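Local coordinates for protein contact-dependent inhibitor I (PDB 5I4Q) that probably protects its own bacterium by binding and neutralising the toxin CdiA of a contact-dependent growth inhibition system, as immunity proteins of this kind do, at residues Thr63-Tyr68 against Asp78-Leu83; Arg23-Tyr28 against Tyr68-Gly73; Glu33-Gln38 against Asp52-Met57. All coordinates share one frame; numbering follows the deposited sequence.

Contact 1 (Thr63-Tyr68 against Asp78-Leu83); sequences TMLYKY and DLIYHL
I80 sends its terminal methyl between M64 and L65, and this small knot of apolar atoms joins helix 44-66 to helix 74-82 in an all-helical fold. The end of the isoleucine serves both partners: CD1 of I80 lies 4.1 Å from CE of the selenomethionine M64 and 4.1 Å from CD2 of L65. The two approaches differ. The M64 chain runs at about a right angle to that of I80 and reaches it because it bends at its last torsion (chi3 78°), which turns CE back toward the neighbouring helix; L65 already starts out facing I80 and meets it along a slanting line. At the level of L65 and I80 the backbones stay 8.7 Å apart, CA to CA, so the link is made by side chains. In the next shell, L61 packs on I80 from an earlier turn of helix 44-66, and the carbonyl oxygen of I80 accepts a hydrogen bond from Q58. Y81, beside I80, turns to the toxin chain, Contact-dependent inhibitor A, where its OH is hydrogen-bonded to a glutamate. Within the helix 44-66 segment, the ring of Y66 is covered on one face by L65, whose CG lies over the ring centre, 4.0 Å above its plane.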
loop_
_atom_site.group_PDB
_atom_site.type_symbol
_atom_site.label_atom_id
_atom_site.label_comp_id
_atom_site.label_asym_id
_atom_site.label_seq_id
_atom_site.Cartn_x
_atom_site.Cartn_y
_atom_site.Cartn_z
ATOM N N THR B 63 1.890 14.669 6.720
ATOM C CA THR B 63 3.121 13.986 6.431
ATOM C C THR B 63 2.797 12.660 5.752
ATOM O O THR B 63 3.463 12.219 4.793
ATOM C CB THR B 63 3.966 13.801 7.709
ATOM O OG1 THR B 63 4.237 15.077 8.288
ATOM C CG2 THR B 63 5.288 13.165 7.417
HETATM N N MSE B 64 1.768 11.995 6.233
HETATM C CA MSE B 64 1.371 10.764 5.593
HETATM C C MSE B 64 1.020 10.973 4.131
HETATM O O MSE B 64 1.368 10.167 3.287
HETATM C CB MSE B 64 0.141 10.279 6.319
HETATM C CG MSE B 64 -0.531 9.160 5.541
HETATM SE SE MSE B 64 -2.262 8.754 6.426
HETATM C CE MSE B 64 -3.285 10.299 5.700
ATOM N N LEU B 65 0.259 12.023 3.841
ATOM C CA LEU B 65 -0.237 12.280 2.488
ATOM C C LEU B 65 0.927 12.675 1.537
ATOM O O LEU B 65 1.052 12.163 0.422
ATOM C CB LEU B 65 -1.303 13.395 2.540
ATOM C CG LEU B 65 -1.913 13.822 1.200
ATOM C CD1 LEU B 65 -2.485 12.600 0.499
ATOM C CD2 LEU B 65 -2.988 14.907 1.400
ATOM N N TYR B 66 1.786 13.563 1.998
ATOM C CA TYR B 66 2.764 14.187 1.102
ATOM C C TYR B 66 4.078 13.489 1.153
ATOM O O TYR B 66 4.645 13.297 0.130
ATOM C CB TYR B 66 2.919 15.666 1.436
ATOM C CG TYR B 66 1.650 16.430 1.234
ATOM C CD1 TYR B 66 1.085 16.549 -0.019
ATOM C CD2 TYR B 66 1.011 17.015 2.288
ATOM C CE1 TYR B 66 -0.109 17.243 -0.203
ATOM C CE2 TYR B 66 -0.186 17.698 2.121
ATOM C CZ TYR B 66 -0.744 17.803 0.892
ATOM O OH TYR B 66 -1.919 18.520 0.772
ATOM N N LYS B 67 4.564 13.050 2.311
ATOM C CA LYS B 67 5.855 12.364 2.320
ATOM C C LYS B 67 5.750 10.912 1.885
ATOM O O LYS B 67 6.583 10.437 1.142
ATOM C CB LYS B 67 6.508 12.458 3.675
ATOM C CG LYS B 67 7.969 12.090 3.711
ATOM C CD LYS B 67 8.553 12.434 5.071
ATOM C CE LYS B 67 9.859 11.715 5.320
ATOM N NZ LYS B 67 10.816 11.966 4.204
ATOM N N TYR B 68 4.761 10.183 2.389
ATOM C CA TYR B 68 4.695 8.758 2.146
ATOM C C TYR B 68 3.667 8.426 1.085
ATOM O O TYR B 68 3.568 7.315 0.703
ATOM C CB TYR B 68 4.377 8.016 3.450
ATOM C CG TYR B 68 5.440 8.233 4.443
ATOM C CD1 TYR B 68 6.641 7.583 4.321
ATOM C CD2 TYR B 68 5.264 9.121 5.484
ATOM C CE1 TYR B 68 7.672 7.853 5.172
ATOM C CE2 TYR B 68 6.271 9.350 6.368
ATOM C CZ TYR B 68 7.469 8.728 6.188
ATOM O OH TYR B 68 8.474 8.943 7.067
ATOM N N ASP B 78 -10.301 15.876 3.537
ATOM C CA ASP B 78 -10.906 17.159 3.834
ATOM C C ASP B 78 -10.377 17.735 5.111
ATOM O O ASP B 78 -10.056 18.923 5.154
ATOM C CB ASP B 78 -12.423 17.054 3.920
ATOM C CG ASP B 78 -13.062 16.798 2.564
ATOM O OD1 ASP B 78 -12.426 17.050 1.493
ATOM O OD2 ASP B 78 -14.212 16.325 2.564
ATOM N N LEU B 79 -10.230 16.907 6.125
ATOM C CA LEU B 79 -9.630 17.361 7.348
ATOM C C LEU B 79 -8.203 17.892 7.169
ATOM O O LEU B 79 -7.853 18.946 7.735
ATOM C CB LEU B 79 -9.595 16.257 8.395
ATOM C CG LEU B 79 -8.916 16.818 9.656
ATOM C CD1 LEU B 79 -9.776 16.563 10.881
ATOM C CD2 LEU B 79 -7.467 16.367 9.836
ATOM N N ILE B 80 -7.373 17.161 6.423
ATOM C CA ILE B 80 -5.996 17.596 6.167
ATOM C C ILE B 80 -5.946 18.976 5.485
ATOM O O ILE B 80 -5.127 19.831 5.830
ATOM C CB ILE B 80 -5.232 16.588 5.332
ATOM C CG1 ILE B 80 -4.943 15.293 6.133
ATOM C CG2 ILE B 80 -3.935 17.191 4.824
ATOM C CD1 ILE B 80 -4.313 14.232 5.261
ATOM N N TYR B 81 -6.835 19.203 4.540
ATOM C CA TYR B 81 -6.932 20.522 3.915
ATOM C C TYR B 81 -7.420 21.595 4.905
ATOM O O TYR B 81 -6.740 22.580 5.213
ATOM C CB TYR B 81 -7.851 20.446 2.686
ATOM C CG TYR B 81 -8.169 21.805 2.160
ATOM C CD1 TYR B 81 -7.254 22.503 1.335
ATOM C CD2 TYR B 81 -9.351 22.444 2.516
ATOM C CE1 TYR B 81 -7.522 23.791 0.898
ATOM C CE2 TYR B 81 -9.626 23.724 2.065
ATOM C CZ TYR B 81 -8.715 24.380 1.259
ATOM O OH TYR B 81 -9.000 25.647 0.865
ATOM N N HIS B 82 -8.613 21.429 5.418
ATOM C CA HIS B 82 -9.213 22.494 6.267
ATOM C C HIS B 82 -8.412 22.898 7.501
ATOM O O HIS B 82 -8.444 24.061 7.887
ATOM C CB HIS B 82 -10.589 22.077 6.716
ATOM C CG HIS B 82 -11.572 21.966 5.595
ATOM N ND1 HIS B 82 -12.013 23.066 4.892
ATOM C CD2 HIS B 82 -12.262 20.908 5.113
ATOM C CE1 HIS B 82 -12.893 22.678 3.987
ATOM N NE2 HIS B 82 -13.068 21.376 4.108
ATOM N N LEU B 83 -7.692 21.957 8.111
ATOM C CA LEU B 83 -6.960 22.217 9.351
ATOM C C LEU B 83 -5.471 22.426 9.183
ATOM O O LEU B 83 -4.737 22.457 10.160
ATOM C CB LEU B 83 -7.193 21.078 10.322
ATOM C CG LEU B 83 -8.593 21.005 10.986
ATOM C CD1 LEU B 83 -8.543 20.133 12.234
ATOM C CD2 LEU B 83 -9.129 22.334 11.409
#

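Contact 2 (Arg23-Tyr28 against Tyr68-Gly73); sequences RNLRLY and YEYKPG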
loop_
_atom_site.group_PDB
_atom_site.type_symbol
_atom_site.label_atom_id
_atom_site.label_comp_id
_atom_site.label_asym_id
_atom_site.label_seq_id
_atom_site.Cartn_x
_atom_site.Cartn_y
_atom_site.Cartn_z
ATOM N N ARG B 23 -6.497 1.046 10.281
ATOM C CA ARG B 23 -6.809 1.003 11.679
ATOM C C ARG B 23 -6.259 2.217 12.379
ATOM O O ARG B 23 -6.885 2.782 13.235
ATOM C CB ARG B 23 -6.220 -0.239 12.332
ATOM C CG ARG B 23 -7.004 -1.465 12.017
ATOM C CD ARG B 23 -6.272 -2.693 12.491
ATOM N NE ARG B 23 -6.910 -3.844 11.918
ATOM C CZ ARG B 23 -6.513 -5.091 12.050
ATOM N NH1 ARG B 23 -5.457 -5.403 12.769
ATOM N NH2 ARG B 23 -7.204 -6.030 11.468
ATOM N N ASN B 24 -5.046 2.587 12.051
ATOM C CA ASN B 24 -4.484 3.751 12.668
ATOM C C ASN B 24 -5.305 4.986 12.317
ATOM O O ASN B 24 -5.523 5.830 13.168
ATOM C CB ASN B 24 -3.043 3.910 12.277
ATOM C CG ASN B 24 -2.119 2.912 12.958
ATOM O OD1 ASN B 24 -2.205 2.713 14.142
ATOM N ND2 ASN B 24 -1.180 2.337 12.201
ATOM N N LEU B 25 -5.741 5.090 11.069
ATOM C CA LEU B 25 -6.582 6.176 10.609
ATOM C C LEU B 25 -7.910 6.263 11.385
ATOM O O LEU B 25 -8.358 7.371 11.697
ATOM C CB LEU B 25 -6.829 6.108 9.104
ATOM C CG LEU B 25 -5.627 6.569 8.251
ATOM C CD1 LEU B 25 -5.901 6.363 6.802
ATOM C CD2 LEU B 25 -5.224 8.011 8.459
ATOM N N ARG B 26 -8.497 5.121 11.742
ATOM C CA ARG B 26 -9.706 5.098 12.555
ATOM C C ARG B 26 -9.447 5.735 13.909
ATOM O O ARG B 26 -10.274 6.483 14.355
ATOM C CB ARG B 26 -10.246 3.687 12.817
ATOM C CG ARG B 26 -10.808 2.919 11.618
ATOM C CD ARG B 26 -11.269 1.477 11.963
ATOM N NE ARG B 26 -12.426 1.497 12.882
ATOM C CZ ARG B 26 -12.371 1.451 14.219
ATOM N NH1 ARG B 26 -13.505 1.498 14.915
ATOM N NH2 ARG B 26 -11.208 1.353 14.871
ATOM N N LEU B 27 -8.344 5.407 14.574
ATOM C CA LEU B 27 -7.961 6.054 15.837
ATOM C C LEU B 27 -7.737 7.554 15.691
ATOM O O LEU B 27 -8.116 8.295 16.557
ATOM C CB LEU B 27 -6.685 5.466 16.440
ATOM C CG LEU B 27 -6.714 4.002 16.921
ATOM C CD1 LEU B 27 -5.318 3.401 17.107
ATOM C CD2 LEU B 27 -7.518 3.888 18.200
ATOM N N TYR B 28 -7.095 8.008 14.612
ATOM C CA TYR B 28 -6.891 9.445 14.428
ATOM C C TYR B 28 -8.260 10.088 14.307
ATOM O O TYR B 28 -8.524 11.061 14.935
ATOM C CB TYR B 28 -6.014 9.762 13.222
ATOM C CG TYR B 28 -4.514 9.781 13.469
ATOM C CD1 TYR B 28 -3.767 8.650 13.400
ATOM C CD2 TYR B 28 -3.843 10.958 13.629
ATOM C CE1 TYR B 28 -2.401 8.698 13.579
ATOM C CE2 TYR B 28 -2.518 11.009 13.827
ATOM C CZ TYR B 28 -1.789 9.882 13.823
ATOM O OH TYR B 28 -0.436 9.968 13.995
ATOM N N TYR B 68 4.761 10.183 2.389
ATOM C CA TYR B 68 4.695 8.758 2.146
ATOM C C TYR B 68 3.667 8.426 1.085
ATOM O O TYR B 68 3.568 7.315 0.703
ATOM C CB TYR B 68 4.377 8.016 3.450
ATOM C CG TYR B 68 5.440 8.233 4.443
ATOM C CD1 TYR B 68 6.641 7.583 4.321
ATOM C CD2 TYR B 68 5.264 9.121 5.484
ATOM C CE1 TYR B 68 7.672 7.853 5.172
ATOM C CE2 TYR B 68 6.271 9.350 6.368
ATOM C CZ TYR B 68 7.469 8.728 6.188
ATOM O OH TYR B 68 8.474 8.943 7.067
ATOM N N GLU B 69 2.862 9.386 0.707
ATOM C CA GLU B 69 1.882 9.235 -0.371
ATOM C C GLU B 69 0.808 8.206 -0.105
ATOM O O GLU B 69 0.399 7.486 -0.997
ATOM C CB GLU B 69 2.587 9.052 -1.726
ATOM C CG GLU B 69 3.297 10.372 -2.090
ATOM C CD GLU B 69 3.982 10.313 -3.446
ATOM O OE1 GLU B 69 4.992 9.616 -3.556
ATOM O OE2 GLU B 69 3.479 10.948 -4.405
ATOM N N TYR B 70 0.378 8.114 1.146
ATOM C CA TYR B 70 -0.789 7.315 1.453
ATOM C C TYR B 70 -1.984 8.232 1.340
ATOM O O TYR B 70 -2.099 9.217 2.058
ATOM C CB TYR B 70 -0.712 6.611 2.804
ATOM C CG TYR B 70 -1.926 5.685 2.989
ATOM C CD1 TYR B 70 -3.157 6.185 3.427
ATOM C CD2 TYR B 70 -1.846 4.339 2.662
ATOM C CE1 TYR B 70 -4.250 5.348 3.550
ATOM C CE2 TYR B 70 -2.950 3.501 2.776
ATOM C CZ TYR B 70 -4.140 4.013 3.222
ATOM O OH TYR B 70 -5.193 3.213 3.294
ATOM N N LYS B 71 -2.893 7.900 0.438
ATOM C CA LYS B 71 -4.087 8.713 0.190
ATOM C C LYS B 71 -5.235 8.144 1.050
ATOM O O LYS B 71 -5.626 7.018 0.869
ATOM C CB LYS B 71 -4.412 8.686 -1.312
ATOM C CG LYS B 71 -5.568 9.602 -1.714
ATOM C CD LYS B 71 -5.951 9.454 -3.197
ATOM C CE LYS B 71 -7.104 10.386 -3.632
ATOM N NZ LYS B 71 -8.474 9.950 -3.201
ATOM N N PRO B 72 -5.728 8.897 2.053
ATOM C CA PRO B 72 -6.755 8.377 2.947
ATOM C C PRO B 72 -8.187 8.588 2.406
ATOM O O PRO B 72 -8.346 9.135 1.335
ATOM C CB PRO B 72 -6.519 9.222 4.215
ATOM C CG PRO B 72 -6.182 10.556 3.662
ATOM C CD PRO B 72 -5.303 10.228 2.468
ATOM N N GLY B 73 -9.208 8.185 3.169
ATOM C CA GLY B 73 -10.605 8.467 2.825
ATOM C C GLY B 73 -10.915 9.956 2.773
ATOM O O GLY B 73 -10.304 10.729 3.466
#
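L25 carries this contact with one methyl group, which is met by two residues of the irregular segment between helix 44-66 and helix 74-82. Its CD1 approaches CE1 of Y70 at 3.8 Å and CB of P72 at 3.9 Å, so that the leucine tip rests against an aromatic carbon and a pyrrolidine carbon at once. The methyl comes to the tyrosine ring on a slant, whereas the leucine and proline side chains are set roughly at right angles. Y70 reaches the helix because its ring leaves the backbone opposite to N (chi1 -175°), while the intervening K71 points its side chain away, the alternation expected of an extended strip of backbone. All three touching residues are buried, and the interaction is purely apolar. M64 of helix 44-66 packs on L25, Y70 and P72 alike. The other subunit, a second copy of the protein, adds Y14, whose ring meets that of Y70 edge-to-face; the contact thus lies close to the interface between the two copies. In the fold it ties the middle of the long helix 4-40 to the connection that leaves helix 44-66, just before G73, at the N-cap position of helix 74-82.

Contact 3 (Glu33-Gln38 against Asp52-Met57); sequences ESLVHQ and DDLFRM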
loop_
_atom_site.group_PDB
_atom_site.type_symbol
_atom_site.label_atom_id
_atom_site.label_comp_id
_atom_site.label_asym_id
_atom_site.label_seq_id
_atom_site.Cartn_x
_atom_site.Cartn_y
_atom_site.Cartn_z
ATOM N N GLU B 33 -12.375 13.669 16.500
ATOM C CA GLU B 33 -13.805 13.935 16.773
ATOM C C GLU B 33 -13.997 14.433 18.208
ATOM O O GLU B 33 -14.792 15.319 18.458
ATOM C CB GLU B 33 -14.666 12.683 16.594
ATOM C CG GLU B 33 -14.916 12.229 15.163
ATOM C CD GLU B 33 -15.733 10.928 15.084
ATOM O OE1 GLU B 33 -15.628 10.066 16.001
ATOM O OE2 GLU B 33 -16.479 10.768 14.095
ATOM N N SER B 34 -13.253 13.828 19.119
ATOM C CA SER B 34 -13.273 14.131 20.548
ATOM C C SER B 34 -12.617 15.469 20.884
ATOM O O SER B 34 -13.136 16.182 21.721
ATOM C CB SER B 34 -12.621 12.966 21.325
ATOM O OG SER B 34 -12.195 13.318 22.623
ATOM N N LEU B 35 -11.496 15.807 20.239
ATOM C CA LEU B 35 -10.848 17.129 20.404
ATOM C C LEU B 35 -11.686 18.253 19.911
ATOM O O LEU B 35 -11.750 19.312 20.528
ATOM C CB LEU B 35 -9.532 17.213 19.657
ATOM C CG LEU B 35 -8.355 16.610 20.380
ATOM C CD1 LEU B 35 -7.185 16.533 19.419
ATOM C CD2 LEU B 35 -7.995 17.427 21.603
ATOM N N VAL B 36 -12.293 18.044 18.751
ATOM C CA VAL B 36 -13.238 19.004 18.194
ATOM C C VAL B 36 -14.374 19.230 19.211
ATOM O O VAL B 36 -14.702 20.364 19.494
ATOM C CB VAL B 36 -13.778 18.553 16.832
ATOM C CG1 VAL B 36 -14.914 19.468 16.361
ATOM C CG2 VAL B 36 -12.672 18.555 15.746
ATOM N N HIS B 37 -14.941 18.153 19.760
ATOM C CA HIS B 37 -15.998 18.249 20.769
ATOM C C HIS B 37 -15.543 19.038 21.987
ATOM O O HIS B 37 -16.242 19.972 22.388
ATOM C CB HIS B 37 -16.447 16.853 21.177
ATOM C CG HIS B 37 -17.631 16.822 22.081
ATOM N ND1 HIS B 37 -18.876 17.269 21.692
ATOM C CD2 HIS B 37 -17.779 16.337 23.343
ATOM C CE1 HIS B 37 -19.730 17.097 22.687
ATOM N NE2 HIS B 37 -19.092 16.518 23.691
ATOM N N GLN B 38 -14.368 18.704 22.529
ATOM C CA GLN B 38 -13.818 19.403 23.709
ATOM C C GLN B 38 -13.582 20.878 23.444
ATOM O O GLN B 38 -13.972 21.718 24.254
ATOM C CB GLN B 38 -12.505 18.791 24.196
ATOM C CG GLN B 38 -12.591 17.369 24.733
ATOM C CD GLN B 38 -11.212 16.727 24.929
ATOM O OE1 GLN B 38 -10.895 15.691 24.328
ATOM N NE2 GLN B 38 -10.387 17.339 25.763
ATOM N N ASP B 52 -3.410 22.666 19.916
ATOM C CA ASP B 52 -2.035 22.212 19.670
ATOM C C ASP B 52 -2.004 20.721 19.334
ATOM O O ASP B 52 -1.317 20.311 18.397
ATOM C CB ASP B 52 -1.136 22.450 20.893
ATOM C CG ASP B 52 -0.898 23.965 21.224
ATOM O OD1 ASP B 52 -1.180 24.894 20.391
ATOM O OD2 ASP B 52 -0.392 24.213 22.346
ATOM N N ASP B 53 -2.768 19.926 20.094
ATOM C CA ASP B 53 -2.949 18.475 19.814
ATOM C C ASP B 53 -3.647 18.233 18.473
ATOM O O ASP B 53 -3.209 17.427 17.688
ATOM C CB ASP B 53 -3.760 17.763 20.904
ATOM C CG ASP B 53 -3.068 17.760 22.261
ATOM O OD1 ASP B 53 -1.817 17.938 22.335
ATOM O OD2 ASP B 53 -3.782 17.581 23.276
ATOM N N LEU B 54 -4.720 18.967 18.215
ATOM C CA LEU B 54 -5.450 18.829 16.975
ATOM C C LEU B 54 -4.573 19.113 15.777
ATOM O O LEU B 54 -4.559 18.348 14.841
ATOM C CB LEU B 54 -6.621 19.793 16.984
ATOM C CG LEU B 54 -7.471 19.806 15.726
ATOM C CD1 LEU B 54 -8.047 18.417 15.493
ATOM C CD2 LEU B 54 -8.617 20.775 15.853
ATOM N N PHE B 55 -3.850 20.223 15.777
ATOM C CA PHE B 55 -2.975 20.516 14.631
ATOM C C PHE B 55 -1.760 19.632 14.506
ATOM O O PHE B 55 -1.214 19.447 13.382
ATOM C CB PHE B 55 -2.546 21.984 14.631
ATOM C CG PHE B 55 -3.678 22.940 14.389
ATOM C CD1 PHE B 55 -4.291 22.977 13.158
ATOM C CD2 PHE B 55 -4.084 23.828 15.361
ATOM C CE1 PHE B 55 -5.306 23.876 12.890
ATOM C CE2 PHE B 55 -5.142 24.707 15.123
ATOM C CZ PHE B 55 -5.738 24.743 13.874
ATOM N N ARG B 56 -1.295 19.106 15.639
ATOM C CA ARG B 56 -0.169 18.173 15.648
ATOM C C ARG B 56 -0.602 16.911 14.894
ATOM O O ARG B 56 0.159 16.367 14.098
ATOM C CB ARG B 56 0.270 17.814 17.044
ATOM C CG ARG B 56 1.562 17.001 17.107
ATOM C CD ARG B 56 1.783 16.306 18.450
ATOM N NE ARG B 56 1.023 15.067 18.549
ATOM C CZ ARG B 56 -0.017 14.825 19.348
ATOM N NH1 ARG B 56 -0.595 13.627 19.279
ATOM N NH2 ARG B 56 -0.495 15.737 20.200
HETATM N N MSE B 57 -1.842 16.503 15.110
HETATM C CA MSE B 57 -2.387 15.347 14.419
HETATM C C MSE B 57 -2.563 15.595 12.947
HETATM O O MSE B 57 -2.296 14.730 12.177
HETATM C CB MSE B 57 -3.723 14.899 15.039
HETATM C CG MSE B 57 -3.400 14.372 16.429
HETATM SE SE MSE B 57 -4.966 13.448 17.243
HETATM C CE MSE B 57 -4.256 13.372 19.113
#
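L35 reaches across to segment 52-57 of helix 44-66 with its CD1 methyl, which settles on the backbone of L54 and the side chains around it. The methyl lies 3.7 Å from N of L54 and 4.1 Å from its CB; CB of D53 flanks it at 3.9 Å, and CE of the selenomethionine M57, one turn further on, approaches to 4.3 Å. L35 and L54 adopt different first torsions. In L35, CG stands opposite the carbonyl carbon (chi1 -82°), and the extended branch carries CD1 to the facing helix. In L54, CG instead lies opposite the backbone N (chi1 178°), and it is the root of the side chain that receives the methyl, while the rest of L54 packs on I32 and I39 of helix 4-40. D53 contributes its aliphatic CB here and directs its carboxylate to R56 on its own helix: OD1 of D53 forms a salt bridge with NH2 of R56 at 3.3 Å, lying at the edge of the guanidinium and in its plane. The segment axes come within 10.1 Å and run 150° apart in direction, with L50 adding a further apolar partner to L35. Two consecutive helices, 4-40 and 44-66, joined by a short turn and running roughly antiparallel form a helical hairpin, and L35 packs across it.

In the fold
Helix 44-66 links the three contacts: contact 3 pairs it with helix 4-40, contact 1 pairs its far end with helix 74-82, and contact 2 brings the connection after it back to helix 4-40. Contacts 1 and 2 have centres about 10 Å apart and merge into one core, where SE of M64 lies 3.7 Å from CD2 of L25 and O of M64 probably accepts a hydrogen bond from N of Y70. The centres of contacts 3 and 1 are about 15 Å apart, yet CD1 of L83 packs on CG of L54 at 3.7 Å. All three reach the second subunit, contact 3 only through R56 packing on D2 of that subunit, and contact 1 also borders the toxin chain.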